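Local coordinates for protein nudix hydrolase DR_0079 (Deinococcus radiodurans, PDB 2O5F) that hydrolyses nucleoside 5'-di- and triphosphates to monophosphates with magnesium as cofactor, with a marked preference for CDP and CTP, at residues A[9-14]-A[32-37]; A[47-52]-A[132-137]; A[64-69]-A[157-162]; A[102-107]-A[115-120]. All blocks are in the same frame, centred on the assembly; numbering follows the deposited sequence.

Contact 1 of 4, residues A[9-14]-A[32-37]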
loop_
_atom_site.group_PDB
_atom_site.type_symbol
_atom_site.label_atom_id
_atom_site.label_comp_id
_atom_site.label_asym_id
_atom_site.label_seq_id
_atom_site.Cartn_x
_atom_site.Cartn_y
_atom_site.Cartn_z
ATOM N N LEU A 9 5.586 1.907 -16.213
ATOM C CA LEU A 9 4.290 1.560 -15.642
ATOM C C LEU A 9 3.229 1.416 -16.724
ATOM O O LEU A 9 3.335 2.014 -17.800
ATOM C CB LEU A 9 3.846 2.648 -14.660
ATOM C CG LEU A 9 4.880 3.100 -13.627
ATOM C CD1 LEU A 9 4.325 4.248 -12.799
ATOM C CD2 LEU A 9 5.260 1.926 -12.755
ATOM N N ASP A 10 2.206 0.619 -16.439
ATOM C CA ASP A 10 1.103 0.432 -17.379
ATOM C C ASP A 10 0.116 1.586 -17.184
ATOM O O ASP A 10 -0.106 2.031 -16.062
ATOM C CB ASP A 10 0.380 -0.898 -17.109
ATOM C CG ASP A 10 1.043 -2.084 -17.789
ATOM O OD1 ASP A 10 0.848 -3.226 -17.307
ATOM O OD2 ASP A 10 1.740 -1.883 -18.810
ATOM N N LEU A 11 -0.447 2.081 -18.282
ATOM C CA LEU A 11 -1.445 3.142 -18.224
ATOM C C LEU A 11 -2.793 2.426 -18.281
ATOM O O LEU A 11 -2.967 1.491 -19.063
ATOM C CB LEU A 11 -1.315 4.094 -19.422
ATOM C CG LEU A 11 -0.159 5.095 -19.435
ATOM C CD1 LEU A 11 -0.046 5.732 -20.820
ATOM C CD2 LEU A 11 -0.388 6.164 -18.363
ATOM N N VAL A 12 -3.740 2.853 -17.453
ATOM C CA VAL A 12 -5.055 2.221 -17.427
ATOM C C VAL A 12 -6.172 3.246 -17.544
ATOM O O VAL A 12 -5.990 4.418 -17.198
ATOM C CB VAL A 12 -5.252 1.394 -16.119
ATOM C CG1 VAL A 12 -4.216 0.295 -16.037
ATOM C CG2 VAL A 12 -5.159 2.308 -14.901
ATOM N N ASN A 13 -7.321 2.800 -18.050
ATOM C CA ASN A 13 -8.491 3.665 -18.202
ATOM C C ASN A 13 -9.398 3.553 -16.978
ATOM O O ASN A 13 -9.037 2.921 -15.986
ATOM C CB ASN A 13 -9.292 3.302 -19.467
ATOM C CG ASN A 13 -9.833 1.874 -19.443
ATOM O OD1 ASN A 13 -10.052 1.289 -18.384
ATOM N ND2 ASN A 13 -10.070 1.319 -20.623
ATOM N N GLU A 14 -10.578 4.162 -17.060
ATOM C CA GLU A 14 -11.545 4.132 -15.967
ATOM C C GLU A 14 -11.987 2.739 -15.537
ATOM O O GLU A 14 -12.450 2.544 -14.412
ATOM C CB GLU A 14 -12.788 4.949 -16.331
ATOM C CG GLU A 14 -12.647 6.436 -16.100
ATOM C CD GLU A 14 -11.752 7.125 -17.110
ATOM O OE1 GLU A 14 -11.409 8.307 -16.872
ATOM O OE2 GLU A 14 -11.405 6.501 -18.140
ATOM N N GLU A 32 -3.806 8.843 -11.227
ATOM C CA GLU A 32 -5.132 8.267 -11.449
ATOM C C GLU A 32 -5.160 7.415 -12.720
ATOM O O GLU A 32 -6.165 6.756 -13.024
ATOM C CB GLU A 32 -6.186 9.375 -11.554
ATOM C CG GLU A 32 -5.943 10.344 -12.705
ATOM C CD GLU A 32 -5.207 11.607 -12.285
ATOM O OE1 GLU A 32 -4.360 11.548 -11.363
ATOM O OE2 GLU A 32 -5.467 12.661 -12.904
ATOM N N ARG A 33 -4.056 7.435 -13.461
ATOM C CA ARG A 33 -3.953 6.670 -14.700
ATOM C C ARG A 33 -3.030 5.461 -14.568
ATOM O O ARG A 33 -2.687 4.825 -15.565
ATOM C CB ARG A 33 -3.472 7.579 -15.834
ATOM C CG ARG A 33 -4.446 8.693 -16.159
ATOM C CD ARG A 33 -3.897 9.629 -17.221
ATOM N NE ARG A 33 -4.847 10.692 -17.530
ATOM C CZ ARG A 33 -4.598 11.695 -18.367
ATOM N NH1 ARG A 33 -3.423 11.773 -18.984
ATOM N NH2 ARG A 33 -5.520 12.623 -18.587
ATOM N N VAL A 34 -2.624 5.153 -13.337
ATOM C CA VAL A 34 -1.759 4.002 -13.090
ATOM C C VAL A 34 -2.251 3.152 -11.920
ATOM O O VAL A 34 -3.183 3.536 -11.202
ATOM C CB VAL A 34 -0.293 4.420 -12.826
ATOM C CG1 VAL A 34 0.250 5.190 -14.030
ATOM C CG2 VAL A 34 -0.196 5.265 -11.560
ATOM N N ARG A 35 -1.613 1.997 -11.738
ATOM C CA ARG A 35 -1.986 1.052 -10.687
ATOM C C ARG A 35 -0.926 0.900 -9.592
ATOM O O ARG A 35 0.277 0.903 -9.859
ATOM C CB ARG A 35 -2.278 -0.324 -11.316
ATOM C CG ARG A 35 -3.155 -0.230 -12.564
ATOM C CD ARG A 35 -3.892 -1.520 -12.948
ATOM N NE ARG A 35 -3.063 -2.499 -13.628
ATOM C CZ ARG A 35 -3.517 -3.412 -14.489
ATOM N NH1 ARG A 35 -4.811 -3.492 -14.797
ATOM N NH2 ARG A 35 -2.665 -4.252 -15.050
ATOM N N VAL A 36 -1.391 0.789 -8.353
ATOM C CA VAL A 36 -0.509 0.589 -7.209
ATOM C C VAL A 36 -1.102 -0.517 -6.341
ATOM O O VAL A 36 -2.253 -0.911 -6.527
ATOM C CB VAL A 36 -0.376 1.871 -6.339
ATOM C CG1 VAL A 36 0.219 3.007 -7.169
ATOM C CG2 VAL A 36 -1.738 2.272 -5.774
ATOM N N VAL A 37 -0.309 -1.028 -5.412
ATOM C CA VAL A 37 -0.789 -2.049 -4.490
ATOM C C VAL A 37 -0.504 -1.511 -3.093
ATOM O O VAL A 37 0.455 -0.763 -2.885
ATOM C CB VAL A 37 -0.065 -3.416 -4.676
ATOM C CG1 VAL A 37 -0.648 -4.169 -5.867
ATOM C CG2 VAL A 37 1.432 -3.196 -4.878
HETATM O O HOH W 1 -0.024 0.770 -13.683
HETATM O O HOH W 2 0.139 -3.551 -14.471
HETATM O O HOH W 3 -7.345 6.347 -15.529
#
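Val-12 meets Arg-33 and Arg-35 where the hairpin strand 8-12 crosses the entry to strand 35-42. The tight part is the valine. Its CG1 lies 3.6 Å from Arg-35 CD and also sits over one face of the guanidinium, the two side chains crossing at about a right angle. A bend at chi3 (-79°) sets NE beside the methyl. CG2 packs on the Arg-33 carbonyl, and the same oxygen accepts a bond from Val-12 N (2.9 Å, 163° at the hydrogen). Leu-11 CA adds a CA-H...O contact to it at 3.4 Å. The touching backbones run 115° apart, and the one direct hydrogen bond between the two segments joins strand 8-12 of the N-terminal hairpin to the turn that leads into strand 35-42 of the Nudix mixed sheet. The looser side is bridged by water. Water 1 accepts a hydrogen bond from Arg-35 N and donates to Asp-10 O (2.7 Å); water 3 donates to both Val-12 O and Glu-32 O. Water 2, at the guanidinium edge and in its plane, joins Arg-35 NH2 to Asp-10 OD1. The two charged groups themselves stay 4.3 Å apart (OD1 to NH2), OD1 lying off the plane of the guanidinium, and the carboxylate is held by Ser-74, Gln-21 and Gly-75. On the apolar side, Leu-9 CD1 approaches Val-34 CG1 only to 4.4 Å.

Contact 2 of 4, residues A[47-52]-A[132-137]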
loop_
_atom_site.group_PDB
_atom_site.type_symbol
_atom_site.label_atom_id
_atom_site.label_comp_id
_atom_site.label_asym_id
_atom_site.label_seq_id
_atom_site.Cartn_x
_atom_site.Cartn_y
_atom_site.Cartn_z
ATOM N N GLN A 47 -4.226 -5.139 15.533
ATOM C CA GLN A 47 -3.363 -3.987 15.288
ATOM C C GLN A 47 -2.716 -4.120 13.910
ATOM O O GLN A 47 -2.510 -5.224 13.418
ATOM C CB GLN A 47 -2.269 -3.918 16.353
ATOM C CG GLN A 47 -2.790 -3.743 17.771
ATOM C CD GLN A 47 -1.709 -3.970 18.805
ATOM O OE1 GLN A 47 -1.004 -4.980 18.765
ATOM N NE2 GLN A 47 -1.577 -3.043 19.746
ATOM N N LEU A 48 -2.403 -2.987 13.295
ATOM C CA LEU A 48 -1.762 -2.980 11.987
ATOM C C LEU A 48 -0.313 -2.526 12.180
ATOM O O LEU A 48 -0.051 -1.617 12.967
ATOM C CB LEU A 48 -2.494 -2.004 11.056
ATOM C CG LEU A 48 -4.018 -2.137 10.935
ATOM C CD1 LEU A 48 -4.548 -1.017 10.042
ATOM C CD2 LEU A 48 -4.396 -3.502 10.354
ATOM N N TRP A 49 0.638 -3.152 11.490
ATOM C CA TRP A 49 2.025 -2.724 11.652
ATOM C C TRP A 49 2.228 -1.543 10.719
ATOM O O TRP A 49 2.230 -1.688 9.495
ATOM C CB TRP A 49 3.011 -3.833 11.302
ATOM C CG TRP A 49 4.424 -3.500 11.717
ATOM C CD1 TRP A 49 4.939 -3.529 12.981
ATOM C CD2 TRP A 49 5.489 -3.054 10.862
ATOM N NE1 TRP A 49 6.262 -3.128 12.968
ATOM C CE2 TRP A 49 6.620 -2.827 11.680
ATOM C CE3 TRP A 49 5.593 -2.821 9.482
ATOM C CZ2 TRP A 49 7.840 -2.376 11.168
ATOM C CZ3 TRP A 49 6.817 -2.373 8.968
ATOM C CH2 TRP A 49 7.919 -2.156 9.816
ATOM N N ILE A 50 2.409 -0.370 11.309
ATOM C CA ILE A 50 2.553 0.849 10.526
ATOM C C ILE A 50 3.978 1.371 10.524
ATOM O O ILE A 50 4.492 1.809 11.559
ATOM C CB ILE A 50 1.605 1.944 11.076
ATOM C CG1 ILE A 50 0.153 1.434 11.044
ATOM C CG2 ILE A 50 1.735 3.209 10.242
ATOM C CD1 ILE A 50 -0.332 1.041 9.643
ATOM N N PRO A 51 4.637 1.334 9.356
ATOM C CA PRO A 51 6.011 1.826 9.309
ATOM C C PRO A 51 6.067 3.335 9.160
ATOM O O PRO A 51 5.053 3.991 8.925
ATOM C CB PRO A 51 6.590 1.115 8.097
ATOM C CG PRO A 51 5.422 1.024 7.165
ATOM C CD PRO A 51 4.260 0.668 8.094
ATOM N N ARG A 52 7.272 3.863 9.307
ATOM C CA ARG A 52 7.528 5.282 9.168
ATOM C C ARG A 52 8.398 5.378 7.923
ATOM O O ARG A 52 9.547 4.928 7.926
ATOM C CB ARG A 52 8.271 5.800 10.393
ATOM C CG ARG A 52 8.043 7.262 10.656
ATOM C CD ARG A 52 8.704 7.686 11.951
ATOM N NE ARG A 52 7.862 8.632 12.670
ATOM C CZ ARG A 52 6.663 8.336 13.153
ATOM N NH1 ARG A 52 6.166 7.115 12.999
ATOM N NH2 ARG A 52 5.957 9.263 13.782
ATOM N N ASN A 132 16.474 0.801 4.586
ATOM C CA ASN A 132 16.752 1.795 3.558
ATOM C C ASN A 132 15.545 2.684 3.281
ATOM O O ASN A 132 15.698 3.831 2.862
ATOM C CB ASN A 132 17.207 1.113 2.264
ATOM C CG ASN A 132 17.792 2.099 1.260
ATOM O OD1 ASN A 132 18.673 2.891 1.595
ATOM N ND2 ASN A 132 17.303 2.049 0.022
ATOM N N ASP A 133 14.345 2.166 3.513
ATOM C CA ASP A 133 13.152 2.964 3.264
ATOM C C ASP A 133 12.290 3.142 4.514
ATOM O O ASP A 133 11.433 4.024 4.566
ATOM C CB ASP A 133 12.319 2.329 2.149
ATOM C CG ASP A 133 11.214 3.244 1.656
ATOM O OD1 ASP A 133 11.525 4.383 1.244
ATOM O OD2 ASP A 133 10.035 2.825 1.676
ATOM N N ILE A 134 12.536 2.313 5.523
ATOM C CA ILE A 134 11.774 2.364 6.766
ATOM C C ILE A 134 12.668 2.607 7.974
ATOM O O ILE A 134 13.608 1.855 8.216
ATOM C CB ILE A 134 11.007 1.043 6.976
ATOM C CG1 ILE A 134 10.028 0.835 5.817
ATOM C CG2 ILE A 134 10.304 1.051 8.327
ATOM C CD1 ILE A 134 9.288 -0.491 5.865
ATOM N N SER A 135 12.367 3.648 8.747
ATOM C CA SER A 135 13.172 3.956 9.925
ATOM C C SER A 135 12.755 3.144 11.148
ATOM O O SER A 135 13.532 2.959 12.087
ATOM C CB SER A 135 13.106 5.461 10.237
ATOM O OG SER A 135 11.784 5.900 10.507
ATOM N N GLY A 136 11.526 2.644 11.126
ATOM C CA GLY A 136 11.022 1.864 12.240
ATOM C C GLY A 136 9.532 1.683 12.047
ATOM O O GLY A 136 8.971 2.238 11.110
ATOM N N GLY A 137 8.886 0.908 12.911
ATOM C CA GLY A 137 7.457 0.713 12.758
ATOM C C GLY A 137 6.824 0.356 14.084
ATOM O O GLY A 137 7.528 0.061 15.045
HETATM O O HOH W 4 7.600 -2.781 15.426
#
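Arg-52 and the backbone of Ser-135 and Gly-136 exchange two hydrogen bonds at the end of a two-stranded antiparallel sheet, strands 48-52 and 136-140, within the Nudix domain. Arg-52 N donates to Gly-136 O at 3.0 Å, a bond bent to 143° at the hydrogen. The Arg-52 carbonyl oxygen in turn receives Ser-135 N at 3.2 Å and 163°. Next to them Pro-51 and Gly-137 form a non-hydrogen-bonded pair with CA atoms only 3.9 Å apart, and Pro-51 CA makes a bent CA-H...O contact with Gly-136 O. Further out, Ser-135 OG lies beside Arg-52 CB and is hydrogen-bonded to Pro-61 O. Ile-134 covers the proline: CG2 reaches Pro-51 CB at 3.7 Å, with CD1 close to the same carbon. The side chain of the preceding residue, Asp-133, touches Glu-89, an inferred magnesium ligand. The indole of Trp-49, its CG anti to the backbone N (chi1 -169°), reaches under Gly-137, whose CA stands 3.3 Å above the ring plane, offset toward the rim, and 3.5 Å from CZ2. The glycine CA thus packs directly on the ring. In the plane of the indole, at its edge, water 4 accepts from Trp-49 NE1 at 2.8 Å and donates to Gly-137 O.

Contact 3 of 4, residues A[64-69]-A[157-162]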
loop_
_atom_site.group_PDB
_atom_site.type_symbol
_atom_site.label_atom_id
_atom_site.label_comp_id
_atom_site.label_asym_id
_atom_site.label_seq_id
_atom_site.Cartn_x
_atom_site.Cartn_y
_atom_site.Cartn_z
ATOM N N LEU A 64 3.999 8.257 8.411
ATOM C CA LEU A 64 3.295 6.987 8.598
ATOM C C LEU A 64 2.834 6.511 7.222
ATOM O O LEU A 64 2.479 7.323 6.372
ATOM C CB LEU A 64 2.072 7.200 9.489
ATOM C CG LEU A 64 2.360 7.682 10.912
ATOM C CD1 LEU A 64 1.101 8.269 11.534
ATOM C CD2 LEU A 64 2.895 6.518 11.728
ATOM N N ASP A 65 2.809 5.200 7.009
ATOM C CA ASP A 65 2.389 4.673 5.715
ATOM C C ASP A 65 1.777 3.284 5.860
ATOM O O ASP A 65 1.714 2.744 6.961
ATOM C CB ASP A 65 3.604 4.611 4.786
ATOM C CG ASP A 65 3.230 4.403 3.326
ATOM O OD1 ASP A 65 2.039 4.544 2.977
ATOM O OD2 ASP A 65 4.145 4.112 2.530
ATOM N N VAL A 66 1.314 2.715 4.750
ATOM C CA VAL A 66 0.755 1.366 4.781
ATOM C C VAL A 66 1.930 0.431 5.063
ATOM O O VAL A 66 3.096 0.798 4.861
ATOM C CB VAL A 66 0.127 0.952 3.411
ATOM C CG1 VAL A 66 -1.138 1.751 3.139
ATOM C CG2 VAL A 66 1.142 1.176 2.287
ATOM N N SER A 67 1.628 -0.782 5.515
ATOM C CA SER A 67 2.665 -1.770 5.812
ATOM C C SER A 67 3.532 -2.064 4.588
ATOM O O SER A 67 4.761 -2.127 4.684
ATOM C CB SER A 67 2.025 -3.078 6.284
ATOM O OG SER A 67 1.124 -2.850 7.371
ATOM N N VAL A 68 2.875 -2.254 3.446
ATOM C CA VAL A 68 3.553 -2.560 2.179
ATOM C C VAL A 68 2.841 -1.795 1.068
ATOM O O VAL A 68 1.622 -1.857 0.958
ATOM C CB VAL A 68 3.440 -4.058 1.805
ATOM C CG1 VAL A 68 4.405 -4.377 0.675
ATOM C CG2 VAL A 68 3.694 -4.929 3.012
ATOM N N GLY A 69 3.592 -1.085 0.235
ATOM C CA GLY A 69 2.944 -0.357 -0.840
ATOM C C GLY A 69 3.875 0.076 -1.950
ATOM O O GLY A 69 5.035 0.396 -1.705
ATOM N N GLY A 157 -0.603 10.344 1.877
ATOM C CA GLY A 157 -1.908 10.881 1.543
ATOM C C GLY A 157 -3.126 9.976 1.513
ATOM O O GLY A 157 -4.239 10.457 1.732
ATOM N N ASP A 158 -2.955 8.687 1.237
ATOM C CA ASP A 158 -4.117 7.797 1.193
ATOM C C ASP A 158 -4.246 6.842 2.366
ATOM O O ASP A 158 -5.168 6.027 2.403
ATOM C CB ASP A 158 -4.130 6.981 -0.100
ATOM C CG ASP A 158 -4.315 7.844 -1.337
ATOM O OD1 ASP A 158 -4.991 8.894 -1.255
ATOM O OD2 ASP A 158 -3.802 7.442 -2.396
ATOM N N LEU A 159 -3.336 6.944 3.326
ATOM C CA LEU A 159 -3.365 6.049 4.475
ATOM C C LEU A 159 -4.668 6.121 5.264
ATOM O O LEU A 159 -5.305 5.101 5.484
ATOM C CB LEU A 159 -2.176 6.334 5.394
ATOM C CG LEU A 159 -2.073 5.466 6.649
ATOM C CD1 LEU A 159 -2.072 3.982 6.272
ATOM C CD2 LEU A 159 -0.800 5.829 7.401
ATOM N N ALA A 160 -5.064 7.322 5.679
ATOM C CA ALA A 160 -6.288 7.484 6.451
ATOM C C ALA A 160 -7.510 6.916 5.728
ATOM O O ALA A 160 -8.279 6.151 6.316
ATOM C CB ALA A 160 -6.517 8.955 6.790
ATOM N N GLU A 161 -7.688 7.282 4.459
ATOM C CA GLU A 161 -8.831 6.802 3.680
ATOM C C GLU A 161 -8.821 5.276 3.525
ATOM O O GLU A 161 -9.875 4.639 3.596
ATOM C CB GLU A 161 -8.870 7.486 2.300
ATOM C CG GLU A 161 -9.980 6.970 1.367
ATOM C CD GLU A 161 -10.239 7.878 0.155
ATOM O OE1 GLU A 161 -9.382 8.718 -0.175
ATOM O OE2 GLU A 161 -11.304 7.742 -0.479
ATOM N N LEU A 162 -7.644 4.689 3.316
ATOM C CA LEU A 162 -7.563 3.233 3.178
ATOM C C LEU A 162 -7.977 2.530 4.465
ATOM O O LEU A 162 -8.670 1.500 4.436
ATOM C CB LEU A 162 -6.144 2.794 2.806
ATOM C CG LEU A 162 -5.745 3.009 1.346
ATOM C CD1 LEU A 162 -4.300 2.557 1.142
ATOM C CD2 LEU A 162 -6.686 2.196 0.434
#
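Leu-159, in the first turn of the C-terminal helix 159-166, plugs into the loop that leads to strand 68-71, where the Nudix box begins at Gly-69. The contact is buried near the centre of the molecule and made by van der Waals packing, with no hydrogen bond between the two segments. Leu-159 CG stands anti to the backbone N (chi1 -180°); the two methyls of Leu-159 lie on successive peptide links. CD2 rests on the link of Leu-64 and Asp-65, 3.7 Å from Asp-65 N, and reaches Leu-64 CB at 3.8 Å. CD1 lies against the next link, 3.9 Å from Val-66 N, and approaches Val-66 CG1 at 4.0 Å as the two side chains pass side by side, pointing opposite ways. One helical turn on, Leu-162 closes over the same valine methyl: its CD1 is 3.8 Å from Val-66 CG1, the side chains crossing obliquely. Spacing three residues apart puts both leucines on one flank of the helix, and in the Nudix fold, an alpha/beta/alpha sandwich, this flank packs on the central sheet; Phe-40 and Asn-38 of strand 35-42 continue the surface. The helix turn itself is held by Leu-162 N bonding to Asp-158 O at 3.0 Å. On the loop, Asp-65 OD2 forms a salt bridge with Lys-156, and OD1 takes a weak bond from Val-66 N. Just beyond, Ser-67 and Val-68 both face Ala-39 in a classic beta bulge, and Gly-69 N donates to Glu-89 OE1, a carboxylate inferred to bind magnesium.

Contact 4 of 4, residues A[102-107]-A[115-120]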
loop_
_atom_site.group_PDB
_atom_site.type_symbol
_atom_site.label_atom_id
_atom_site.label_comp_id
_atom_site.label_asym_id
_atom_site.label_seq_id
_atom_site.Cartn_x
_atom_site.Cartn_y
_atom_site.Cartn_z
ATOM N N LEU A 102 -8.203 -7.534 0.202
ATOM C CA LEU A 102 -9.110 -6.898 1.141
ATOM C C LEU A 102 -10.147 -6.080 0.374
ATOM O O LEU A 102 -11.341 -6.116 0.680
ATOM C CB LEU A 102 -8.318 -6.004 2.097
ATOM C CG LEU A 102 -8.971 -5.609 3.423
ATOM C CD1 LEU A 102 -9.292 -6.859 4.237
ATOM C CD2 LEU A 102 -8.024 -4.703 4.198
ATOM N N ALA A 103 -9.685 -5.354 -0.635
ATOM C CA ALA A 103 -10.568 -4.530 -1.441
ATOM C C ALA A 103 -9.854 -4.003 -2.672
ATOM O O ALA A 103 -8.634 -4.101 -2.787
ATOM C CB ALA A 103 -11.092 -3.359 -0.611
ATOM N N SER A 104 -10.636 -3.442 -3.586
ATOM C CA SER A 104 -10.126 -2.852 -4.820
ATOM C C SER A 104 -10.783 -1.480 -4.946
ATOM O O SER A 104 -11.969 -1.332 -4.660
ATOM C CB SER A 104 -10.503 -3.727 -6.020
ATOM O OG SER A 104 -9.832 -4.977 -5.971
ATOM N N PHE A 105 -10.018 -0.475 -5.368
ATOM C CA PHE A 105 -10.558 0.875 -5.501
ATOM C C PHE A 105 -10.173 1.586 -6.784
ATOM O O PHE A 105 -9.110 1.336 -7.344
ATOM C CB PHE A 105 -10.092 1.756 -4.340
ATOM C CG PHE A 105 -10.519 1.272 -2.990
ATOM C CD1 PHE A 105 -11.861 1.287 -2.621
ATOM C CD2 PHE A 105 -9.573 0.815 -2.081
ATOM C CE1 PHE A 105 -12.257 0.855 -1.355
ATOM C CE2 PHE A 105 -9.952 0.378 -0.811
ATOM C CZ PHE A 105 -11.293 0.399 -0.446
ATOM N N SER A 106 -11.049 2.493 -7.215
ATOM C CA SER A 106 -10.823 3.319 -8.392
ATOM C C SER A 106 -10.585 4.753 -7.916
ATOM O O SER A 106 -11.224 5.216 -6.963
ATOM C CB SER A 106 -12.042 3.297 -9.325
ATOM O OG SER A 106 -12.072 4.473 -10.127
ATOM N N PRO A 107 -9.655 5.467 -8.568
ATOM C CA PRO A 107 -9.292 6.855 -8.262
ATOM C C PRO A 107 -10.435 7.831 -8.547
ATOM O O PRO A 107 -10.423 8.968 -8.072
ATOM C CB PRO A 107 -8.117 7.133 -9.195
ATOM C CG PRO A 107 -7.634 5.792 -9.611
ATOM C CD PRO A 107 -8.850 4.946 -9.685
ATOM N N PHE A 115 -5.496 3.428 -9.137
ATOM C CA PHE A 115 -6.270 2.206 -9.141
ATOM C C PHE A 115 -5.472 1.306 -8.219
ATOM O O PHE A 115 -4.240 1.361 -8.200
ATOM C CB PHE A 115 -6.336 1.633 -10.553
ATOM C CG PHE A 115 -7.441 2.222 -11.372
ATOM C CD1 PHE A 115 -8.744 1.758 -11.227
ATOM C CD2 PHE A 115 -7.195 3.266 -12.254
ATOM C CE1 PHE A 115 -9.789 2.326 -11.949
ATOM C CE2 PHE A 115 -8.237 3.841 -12.981
ATOM C CZ PHE A 115 -9.539 3.363 -12.825
ATOM N N MET A 116 -6.151 0.483 -7.439
ATOM C CA MET A 116 -5.409 -0.349 -6.524
ATOM C C MET A 116 -6.137 -1.540 -5.961
ATOM O O MET A 116 -7.368 -1.608 -5.938
ATOM C CB MET A 116 -4.932 0.496 -5.342
ATOM C CG MET A 116 -6.066 1.129 -4.543
ATOM S SD MET A 116 -5.464 2.040 -3.098
ATOM C CE MET A 116 -4.841 3.544 -3.831
ATOM N N CYS A 117 -5.335 -2.489 -5.516
ATOM C CA CYS A 117 -5.850 -3.649 -4.841
ATOM C C CYS A 117 -5.182 -3.511 -3.483
ATOM O O CYS A 117 -3.978 -3.226 -3.398
ATOM C CB CYS A 117 -5.409 -4.949 -5.502
ATOM S SG CYS A 117 -6.170 -6.387 -4.725
ATOM N N VAL A 118 -5.976 -3.682 -2.433
ATOM C CA VAL A 118 -5.491 -3.596 -1.064
ATOM C C VAL A 118 -5.566 -5.015 -0.513
ATOM O O VAL A 118 -6.573 -5.703 -0.683
ATOM C CB VAL A 118 -6.378 -2.665 -0.203
ATOM C CG1 VAL A 118 -5.724 -2.414 1.153
ATOM C CG2 VAL A 118 -6.613 -1.350 -0.933
ATOM N N TYR A 119 -4.488 -5.451 0.124
ATOM C CA TYR A 119 -4.409 -6.794 0.684
ATOM C C TYR A 119 -4.245 -6.748 2.188
ATOM O O TYR A 119 -3.878 -5.719 2.753
ATOM C CB TYR A 119 -3.194 -7.518 0.112
ATOM C CG TYR A 119 -3.199 -7.651 -1.381
ATOM C CD1 TYR A 119 -3.901 -8.685 -2.005
ATOM C CD2 TYR A 119 -2.501 -6.743 -2.182
ATOM C CE1 TYR A 119 -3.902 -8.813 -3.386
ATOM C CE2 TYR A 119 -2.500 -6.866 -3.564
ATOM C CZ TYR A 119 -3.199 -7.899 -4.157
ATOM O OH TYR A 119 -3.187 -8.025 -5.529
ATOM N N GLU A 120 -4.518 -7.871 2.838
ATOM C CA GLU A 120 -4.319 -7.959 4.273
ATOM C C GLU A 120 -3.425 -9.173 4.509
ATOM O O GLU A 120 -3.736 -10.276 4.059
ATOM C CB GLU A 120 -5.643 -8.127 5.022
ATOM C CG GLU A 120 -5.453 -8.250 6.527
ATOM C CD GLU A 120 -6.758 -8.356 7.287
ATOM O OE1 GLU A 120 -7.442 -9.395 7.150
ATOM O OE2 GLU A 120 -7.101 -7.392 8.009
#
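The beta hairpin of strands 98-105 and 115-122 forms one edge of the mixed sheet of the Nudix domain, its strands antiparallel at 173° with axes 4.6 Å apart at closest. Ala-103 with Val-118 and Phe-105 with Met-116 are hydrogen-bonded pairs; Val-118 N to Ala-103 O, 2.7 Å, is nearly straight at 176°. A classic beta bulge interrupts the pattern where Leu-102 and Ala-103 both face Val-118, whose carbonyl oxygen accepts from Leu-102 N (2.6 Å) and Ala-103 N (3.1 Å). On the face carrying Phe-105, the phenyl ring meets Val-118 with its edge: CE2 and CD2 both touch the valine CG2, which lies near the ring plane at 3.8 Å from CE2. Met-116 CG comes up to the same ring's edge, beside Phe-105 CB. At the loop end, Pro-107 sits squarely on Phe-115: its CD is 3.2 Å from the ring centroid and 2° off the normal, a CH-pi contact over the middle of the face. Ser-106 CB packs obliquely against the same ring, 3.6 Å from CE1. At the other end Leu-102 CD1 packs on Glu-120 CB, while the glutamate's carboxylate is bound by Arg-100, Arg-42 and Tyr-167. Strand 35-42 runs parallel to 115-122 on its other side, helix 159-166 covers Phe-105, Met-116 and Val-118 through Leu-162 and Arg-165, and Tyr-78 of helix 78-90 touches Phe-115, Cys-117 and Tyr-119.

Overall arrangement
Contact 3 is the buried one, its centre about 6 Å from the chain's centre, and is made by side-chain packing without a hydrogen bond; contacts 1, 2 and 4 are partly buried and rely on backbone hydrogen bonds. Contacts 1, 3 and 4 all reach the mixed sheet: contact 1 hands over to contact 4 through backbone bonds of Val-34 and Val-36 with Phe-115, and Leu-162 of contact 3 packs on Phe-105, Met-116 and Val-118 of contact 4. Contact 2 belongs to the small second sheet, yet touches contact 3 through Trp-49 O with Ser-67 OG. Contacts 1 and 2 lie on opposite sides of the centre, about 26 Å between centres; both use bridging waters.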